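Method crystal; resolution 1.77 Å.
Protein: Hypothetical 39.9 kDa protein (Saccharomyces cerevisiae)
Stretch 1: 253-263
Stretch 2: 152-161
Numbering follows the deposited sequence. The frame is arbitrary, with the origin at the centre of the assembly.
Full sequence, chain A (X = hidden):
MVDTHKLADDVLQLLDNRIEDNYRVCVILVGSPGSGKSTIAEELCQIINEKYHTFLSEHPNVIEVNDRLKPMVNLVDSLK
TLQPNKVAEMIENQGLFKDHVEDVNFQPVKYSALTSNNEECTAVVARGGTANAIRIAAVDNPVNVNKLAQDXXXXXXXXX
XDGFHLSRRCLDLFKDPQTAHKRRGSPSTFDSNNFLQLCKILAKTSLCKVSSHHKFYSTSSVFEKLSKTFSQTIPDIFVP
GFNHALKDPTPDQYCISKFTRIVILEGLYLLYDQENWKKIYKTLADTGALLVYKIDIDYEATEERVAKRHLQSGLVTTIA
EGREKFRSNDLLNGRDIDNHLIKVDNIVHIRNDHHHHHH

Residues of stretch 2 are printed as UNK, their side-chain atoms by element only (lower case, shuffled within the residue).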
ATOM      1  N   GLN A 253      -4.254  -0.700 -10.635  1.00 24.16           N
ATOM      2  CA  GLN A 253      -2.919  -0.376 -11.127  1.00 23.98           C
ATOM      3  C   GLN A 253      -1.889  -1.379 -10.637  1.00 22.69           C
ATOM      4  O   GLN A 253      -0.825  -1.541 -11.237  1.00 22.87           O
ATOM      5  CB  GLN A 253      -2.520   1.034 -10.686  1.00 25.80           C
ATOM      6  CG  GLN A 253      -3.364   2.113 -11.325  1.00 30.57           C
ATOM      7  CD  GLN A 253      -3.147   2.201 -12.825  1.00 32.01           C
ATOM      8  OE1 GLN A 253      -4.050   2.571 -13.573  1.00 36.53           O
ATOM      9  NE2 GLN A 253      -1.940   1.872 -13.269  1.00 34.74           N
ATOM     10  N   TYR A 254      -2.206  -2.057  -9.540  1.00 19.65           N
ATOM     11  CA  TYR A 254      -1.295  -3.039  -8.985  1.00 18.42           C
ATOM     12  C   TYR A 254      -2.052  -4.323  -8.691  1.00 18.14           C
ATOM     13  O   TYR A 254      -3.105  -4.299  -8.061  1.00 19.28           O
ATOM     14  CB  TYR A 254      -0.658  -2.499  -7.703  1.00 19.10           C
ATOM     15  CG  TYR A 254      -0.008  -1.148  -7.889  1.00 22.58           C
ATOM     16  CD1 TYR A 254       1.279  -1.037  -8.414  1.00 23.67           C
ATOM     17  CD2 TYR A 254      -0.700   0.025  -7.582  1.00 20.54           C
ATOM     18  CE1 TYR A 254       1.861   0.212  -8.628  1.00 25.14           C
ATOM     19  CE2 TYR A 254      -0.132   1.270  -7.794  1.00 22.68           C
ATOM     20  CZ  TYR A 254       1.147   1.358  -8.317  1.00 24.36           C
ATOM     21  OH  TYR A 254       1.708   2.596  -8.531  1.00 26.29           O
ATOM     22  N   CYS A 255      -1.523  -5.439  -9.174  1.00 15.45           N
ATOM     23  CA  CYS A 255      -2.153  -6.722  -8.928  1.00 15.56           C
ATOM     24  C   CYS A 255      -1.314  -7.560  -7.983  1.00 13.67           C
ATOM     25  O   CYS A 255      -0.114  -7.745  -8.197  1.00 13.82           O
ATOM     26  CB  CYS A 255      -2.337  -7.516 -10.220  1.00 17.31           C
ATOM     27  SG  CYS A 255      -2.970  -9.188  -9.888  1.00 21.93           S
ATOM     28  N   ILE A 256      -1.950  -8.052  -6.928  1.00 12.61           N
ATOM     29  CA  ILE A 256      -1.286  -8.917  -5.969  1.00 13.02           C
ATOM     30  C   ILE A 256      -1.930 -10.272  -6.221  1.00 12.72           C
ATOM     31  O   ILE A 256      -3.106 -10.471  -5.917  1.00 13.58           O
ATOM     32  CB  ILE A 256      -1.562  -8.470  -4.521  1.00 12.00           C
ATOM     33  CG1 ILE A 256      -0.983  -7.074  -4.297  1.00 12.46           C
ATOM     34  CG2 ILE A 256      -0.955  -9.462  -3.541  1.00 12.11           C
ATOM     35  CD1 ILE A 256      -1.378  -6.455  -2.974  1.00 13.42           C
ATOM     36  N   SER A 257      -1.161 -11.197  -6.790  1.00 12.08           N
ATOM     37  CA  SER A 257      -1.678 -12.524  -7.122  1.00 12.48           C
ATOM     38  C   SER A 257      -1.144 -13.626  -6.220  1.00 12.70           C
ATOM     39  O   SER A 257      -0.400 -13.370  -5.273  1.00 11.29           O
ATOM     40  CB  SER A 257      -1.311 -12.879  -8.564  1.00 14.01           C
ATOM     41  OG  SER A 257       0.077 -13.171  -8.655  1.00 14.21           O
ATOM     42  N   LYS A 258      -1.517 -14.863  -6.538  1.00 12.95           N
ATOM     43  CA  LYS A 258      -1.051 -16.011  -5.771  1.00 13.86           C
ATOM     44  C   LYS A 258       0.476 -16.085  -5.832  1.00 14.57           C
ATOM     45  O   LYS A 258       1.110 -16.673  -4.960  1.00 15.39           O
ATOM     46  CB  LYS A 258      -1.645 -17.311  -6.328  1.00 14.65           C
ATOM     47  CG  LYS A 258      -1.251 -17.609  -7.778  1.00 15.85           C
ATOM     48  CD  LYS A 258      -1.748 -18.982  -8.243  1.00 17.36           C
ATOM     49  CE  LYS A 258      -3.271 -19.059  -8.265  1.00 16.10           C
ATOM     50  NZ  LYS A 258      -3.879 -18.102  -9.232  1.00 17.40           N
ATOM     51  N   PHE A 259       1.069 -15.477  -6.855  1.00 13.85           N
ATOM     52  CA  PHE A 259       2.524 -15.516  -6.996  1.00 14.05           C
ATOM     53  C   PHE A 259       3.237 -14.477  -6.151  1.00 12.83           C
ATOM     54  O   PHE A 259       4.440 -14.581  -5.919  1.00 12.82           O
ATOM     55  CB  PHE A 259       2.913 -15.357  -8.466  1.00 14.38           C
ATOM     56  CG  PHE A 259       2.426 -16.478  -9.330  1.00 17.72           C
ATOM     57  CD1 PHE A 259       2.930 -17.763  -9.167  1.00 17.21           C
ATOM     58  CD2 PHE A 259       1.424 -16.264 -10.269  1.00 18.50           C
ATOM     59  CE1 PHE A 259       2.439 -18.824  -9.923  1.00 19.68           C
ATOM     60  CE2 PHE A 259       0.928 -17.314 -11.029  1.00 19.61           C
ATOM     61  CZ  PHE A 259       1.436 -18.598 -10.854  1.00 19.42           C
ATOM     62  N   THR A 260       2.494 -13.478  -5.686  1.00 13.32           N
ATOM     63  CA  THR A 260       3.078 -12.430  -4.857  1.00 11.87           C
ATOM     64  C   THR A 260       3.295 -12.955  -3.439  1.00 12.00           C
ATOM     65  O   THR A 260       2.337 -13.159  -2.691  1.00 13.01           O
ATOM     66  CB  THR A 260       2.159 -11.202  -4.789  1.00 12.04           C
ATOM     67  OG1 THR A 260       1.750 -10.829  -6.115  1.00 10.73           O
ATOM     68  CG2 THR A 260       2.890 -10.041  -4.144  1.00 10.26           C
ATOM     69  N   ARG A 261       4.557 -13.166  -3.070  1.00  8.99           N
ATOM     70  CA  ARG A 261       4.884 -13.676  -1.744  1.00  9.65           C
ATOM     71  C   ARG A 261       5.519 -12.600  -0.863  1.00  9.04           C
ATOM     72  O   ARG A 261       5.783 -12.821   0.317  1.00 10.01           O
ATOM     73  CB  ARG A 261       5.821 -14.880  -1.876  1.00 12.02           C
ATOM     74  CG  ARG A 261       5.283 -15.971  -2.799  1.00 11.98           C
ATOM     75  CD  ARG A 261       3.996 -16.607  -2.261  1.00 11.95           C
ATOM     76  NE  ARG A 261       4.255 -17.561  -1.182  1.00 12.98           N
ATOM     77  CZ  ARG A 261       4.712 -18.800  -1.368  1.00 13.23           C
ATOM     78  NH1 ARG A 261       4.951 -19.248  -2.596  1.00 12.65           N
ATOM     79  NH2 ARG A 261       4.956 -19.583  -0.324  1.00 15.62           N
ATOM     80  N   ILE A 262       5.767 -11.440  -1.460  1.00 10.52           N
ATOM     81  CA  ILE A 262       6.357 -10.306  -0.762  1.00 11.42           C
ATOM     82  C   ILE A 262       5.584  -9.066  -1.201  1.00 11.80           C
ATOM     83  O   ILE A 262       5.480  -8.785  -2.394  1.00 10.08           O
ATOM     84  CB  ILE A 262       7.850 -10.138  -1.135  1.00 11.46           C
ATOM     85  CG1 ILE A 262       8.655 -11.318  -0.593  1.00 11.92           C
ATOM     86  CG2 ILE A 262       8.391  -8.825  -0.586  1.00 11.51           C
ATOM     87  CD1 ILE A 262      10.049 -11.410  -1.157  1.00 15.95           C
ATOM     88  N   VAL A 263       5.019  -8.345  -0.238  1.00 10.97           N
ATOM     89  CA  VAL A 263       4.258  -7.140  -0.540  1.00 10.84           C
ATOM     90  C   VAL A 263       4.959  -5.984   0.148  1.00 10.82           C
ATOM     91  O   VAL A 263       5.146  -5.987   1.367  1.00 10.14           O
ATOM     92  CB  VAL A 263       2.795  -7.234  -0.029  1.00 10.86           C
ATOM     93  CG1 VAL A 263       2.048  -5.938  -0.337  1.00 12.36           C
ATOM     94  CG2 VAL A 263       2.096  -8.407  -0.681  1.00 12.72           C
ATOM     95  N   UNK A 152       8.174 -13.708 -16.453  1.00 42.46           N
ATOM     96  CA  UNK A 152       6.771 -13.334 -16.331  1.00 40.07           C
ATOM     97  C   UNK A 152       6.249 -13.473 -14.901  1.00 36.84           C
ATOM     98  O   UNK A 152       5.315 -12.776 -14.506  1.00 37.78           O
ATOM     99  c   UNK A 152       5.922 -14.191 -17.270  1.00 40.93           C
ATOM    100  o   UNK A 152       4.543 -13.905 -17.113  1.00 44.40           O
ATOM    101  N   UNK A 153       6.849 -14.371 -14.129  1.00 32.10           N
ATOM    102  CA  UNK A 153       6.420 -14.581 -12.753  1.00 27.12           C
ATOM    103  C   UNK A 153       7.195 -13.706 -11.777  1.00 23.79           C
ATOM    104  O   UNK A 153       8.417 -13.813 -11.665  1.00 22.85           O
ATOM    105  c   UNK A 153       6.224 -16.234 -10.866  1.00 27.76           C
ATOM    106  c   UNK A 153       4.229 -16.658 -13.107  1.00 30.03           C
ATOM    107  c   UNK A 153       5.713 -16.953 -13.209  1.00 29.44           C
ATOM    108  c   UNK A 153       6.590 -16.058 -12.332  1.00 29.04           C
ATOM    109  N   UNK A 154       6.474 -12.835 -11.078  1.00 18.88           N
ATOM    110  CA  UNK A 154       7.086 -11.956 -10.094  1.00 18.14           C
ATOM    111  C   UNK A 154       6.585 -12.326  -8.712  1.00 16.48           C
ATOM    112  O   UNK A 154       5.394 -12.577  -8.523  1.00 17.05           O
ATOM    113  c   UNK A 154       6.750 -10.498 -10.399  1.00 19.94           C
ATOM    114  n   UNK A 154       6.504  -9.435 -12.557  1.00 27.28           N
ATOM    115  o   UNK A 154       8.514 -10.236 -11.974  1.00 21.78           O
ATOM    116  c   UNK A 154       7.331 -10.042 -11.715  1.00 22.56           C
ATOM    117  N   UNK A 155       7.493 -12.367  -7.745  1.00 14.79           N
ATOM    118  CA  UNK A 155       7.100 -12.725  -6.393  1.00 12.95           C
ATOM    119  C   UNK A 155       6.972 -11.520  -5.474  1.00 12.95           C
ATOM    120  O   UNK A 155       6.497 -11.642  -4.348  1.00 12.90           O
ATOM    121  c   UNK A 155       7.993 -15.069  -6.514  1.00 15.11           C
ATOM    122  c   UNK A 155       8.085 -13.736  -5.768  1.00 13.66           C
ATOM    123  c   UNK A 155       9.514 -13.190  -5.805  1.00 14.67           C
ATOM    124  c   UNK A 155      10.506 -14.013  -4.989  1.00 12.68           C
ATOM    125  N   UNK A 156       7.392 -10.355  -5.950  1.00 13.24           N
ATOM    126  CA  UNK A 156       7.302  -9.146  -5.139  1.00 12.63           C
ATOM    127  C   UNK A 156       6.481  -8.091  -5.865  1.00 12.94           C
ATOM    128  O   UNK A 156       6.592  -7.927  -7.081  1.00 14.40           O
ATOM    129  c   UNK A 156       8.701  -8.611  -4.834  1.00 12.04           C
ATOM    130  N   UNK A 157       5.652  -7.379  -5.110  1.00 11.73           N
ATOM    131  CA  UNK A 157       4.812  -6.328  -5.664  1.00 12.26           C
ATOM    132  C   UNK A 157       4.794  -5.175  -4.674  1.00 12.14           C
ATOM    133  O   UNK A 157       5.003  -5.380  -3.483  1.00 12.57           O
ATOM    134  c   UNK A 157       3.387  -6.852  -5.875  1.00 12.52           C
ATOM    135  n   UNK A 157       2.151  -5.613  -8.830  1.00 16.60           N
ATOM    136  c   UNK A 157       2.840  -5.235  -7.758  1.00 14.58           C
ATOM    137  c   UNK A 157       2.400  -5.832  -6.432  1.00 13.89           C
ATOM    138  o   UNK A 157       3.788  -4.446  -7.820  1.00 16.40           O
ATOM    139  N   UNK A 158       4.570  -3.966  -5.169  1.00 13.51           N
ATOM    140  CA  UNK A 158       4.512  -2.801  -4.298  1.00 13.77           C
ATOM    141  C   UNK A 158       3.076  -2.323  -4.168  1.00 13.87           C
ATOM    142  O   UNK A 158       2.262  -2.493  -5.077  1.00 13.40           O
ATOM    143  c   UNK A 158       5.588  -0.045  -6.846  1.00 19.74           C
ATOM    144  c   UNK A 158       5.352  -1.617  -4.846  1.00 13.52           C
ATOM    145  c   UNK A 158       4.905  -1.278  -6.270  1.00 16.31           C
ATOM    146  c   UNK A 158       6.843  -1.965  -4.812  1.00 14.23           C
ATOM    147  N   UNK A 159       2.763  -1.738  -3.020  1.00 12.82           N
ATOM    148  CA  UNK A 159       1.437  -1.187  -2.790  1.00 13.65           C
ATOM    149  C   UNK A 159       1.645   0.254  -2.341  1.00 14.16           C
ATOM    150  O   UNK A 159       1.977   0.513  -1.186  1.00 14.65           O
ATOM    151  c   UNK A 159       0.306  -3.340  -2.143  1.00 16.45           C
ATOM    152  c   UNK A 159      -0.621  -1.170  -1.333  1.00 16.88           C
ATOM    153  c   UNK A 159       0.658  -1.938  -1.679  1.00 15.21           C
ATOM    154  N   UNK A 160       1.518   1.207  -3.271  1.00 16.20           N
ATOM    155  CA  UNK A 160       1.697   2.606  -2.882  1.00 14.95           C
ATOM    156  C   UNK A 160       0.418   3.058  -2.186  1.00 15.89           C
ATOM    157  O   UNK A 160      -0.682   2.643  -2.557  1.00 16.37           O
ATOM    158  c   UNK A 160       1.545   1.067  -4.735  1.00 18.39           C
ATOM    159  c   UNK A 160       2.426   2.226  -5.128  1.00 18.89           C
ATOM    160  c   UNK A 160       1.897   3.319  -4.219  1.00 17.39           C
ATOM    161  N   UNK A 161       0.560   3.905  -1.177  1.00 14.42           N
ATOM    162  CA  UNK A 161      -0.596   4.403  -0.443  1.00 15.51           C
ATOM    163  C   UNK A 161      -1.346   5.438  -1.295  1.00 14.68           C
ATOM    164  O   UNK A 161      -2.524   5.710  -1.075  1.00 13.76           O
ATOM    165  c   UNK A 161      -1.166   5.250   1.914  1.00 19.95           C
ATOM    166  c   UNK A 161      -0.627   7.681   2.973  1.00 16.21           C
ATOM    167  s   UNK A 161      -0.416   6.017   3.367  1.00 18.51           S
ATOM    168  c   UNK A 161      -0.111   5.037   0.862  1.00 15.73           C
TER
HETATM  169  O   HOH W   1       3.886 -10.339  -7.751  1.00 15.29           O

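Position 152 carries one carbon and one oxygen, the oxygen bonded to a carbon that bears no other side-chain atom. This is a primary hydroxyl, and it lies beyond the reach of stretch 1; the residue is Ser152. At position 153 four carbons fork at the first, one arm being two carbons long. The tip of the longer arm sits over the face of the Phe259 ring, almost on the ring normal. The beta-branched, wholly aliphatic side chain is that of isoleucine, and in Ile153 the atom CD1 lies 3.9 Å from the centroid of the Phe259 ring in a CH-pi contact.

Position 154 has two carbons, the second bearing one oxygen and one nitrogen. CB points sideways and the end of the side chain leads off from stretch 1, making no close contact with it, and the short, planar terminal group suits an amide: Asn154. Its backbone contributes more, because water 1 donates to Asn154 O (2.8 Å) and also hydrogen-bonds Thr260 OG1 (2.7 Å), joining the two stretches.

At position 155 four carbons fork at the first, again with one arm two carbons long; the short arm lies near the carbonyl oxygen of Phe259. This is Ile155. Its carbonyl meets the chain just after the Ser257 to Thr260 turn and accepts two hydrogen bonds, from Arg261 N to Ile155 O at 2.8 Å and from Ile262 N to Ile155 O at 3.0 Å. Position 156 bears a single carbon, which faces the side chain of Ile262 across the parallel pairing; it is Ala156, with its CB 4.1 Å from Ile262 CB.

At position 157 three carbons run unbranched to an oxygen and a nitrogen on the third, and the first carbon, CB, packs 3.7 Å from Thr260 CG2. The nitrogen approaches the carbonyl of Cys255, as an amide donor should, so the residue is Gln157. Gln157 NE2 donates to Cys255 O at 3.2 Å with a nearly straight geometry, while Gln157 OE1 accepts from the backbone N of position 158 at 2.8 Å.

Position 158 has four carbons forked at the first, with one longer arm that approaches the Tyr254 ring. This is Ile158, whose CG1 lies 4.1 Å from Tyr254 CE1. Position 159 has one carbon carrying two others, and one arm of this compact fork meets Ile256 and Val263; this is Val159. Val159 CG2 lies 3.6 Å from Ile256 CD1 and 3.6 Å from Val263 CG1, packing against both. At position 160 three carbons close a ring onto the backbone nitrogen, and one ring carbon lies over a face of the Tyr254 ring; this is Pro160, whose CD is 3.6 Å from the centroid of the Tyr254 ring. Position 161 has an unbranched chain of two carbons, a sulfur and a terminal carbon. It is Met161, which does not touch stretch 1.

The contact therefore combines a short parallel pairing with packing beyond it. Gln157 N donates to Ile262 O at 3.1 Å, continuing the pairing begun at Ile155 O, while the Gln157 amide reaches the separate strand at Cys255. Apolar contacts at Phe259, Val159 and Tyr254 extend the interface along stretch 2.

Stretch 2 152-161: SINIAQIVPM
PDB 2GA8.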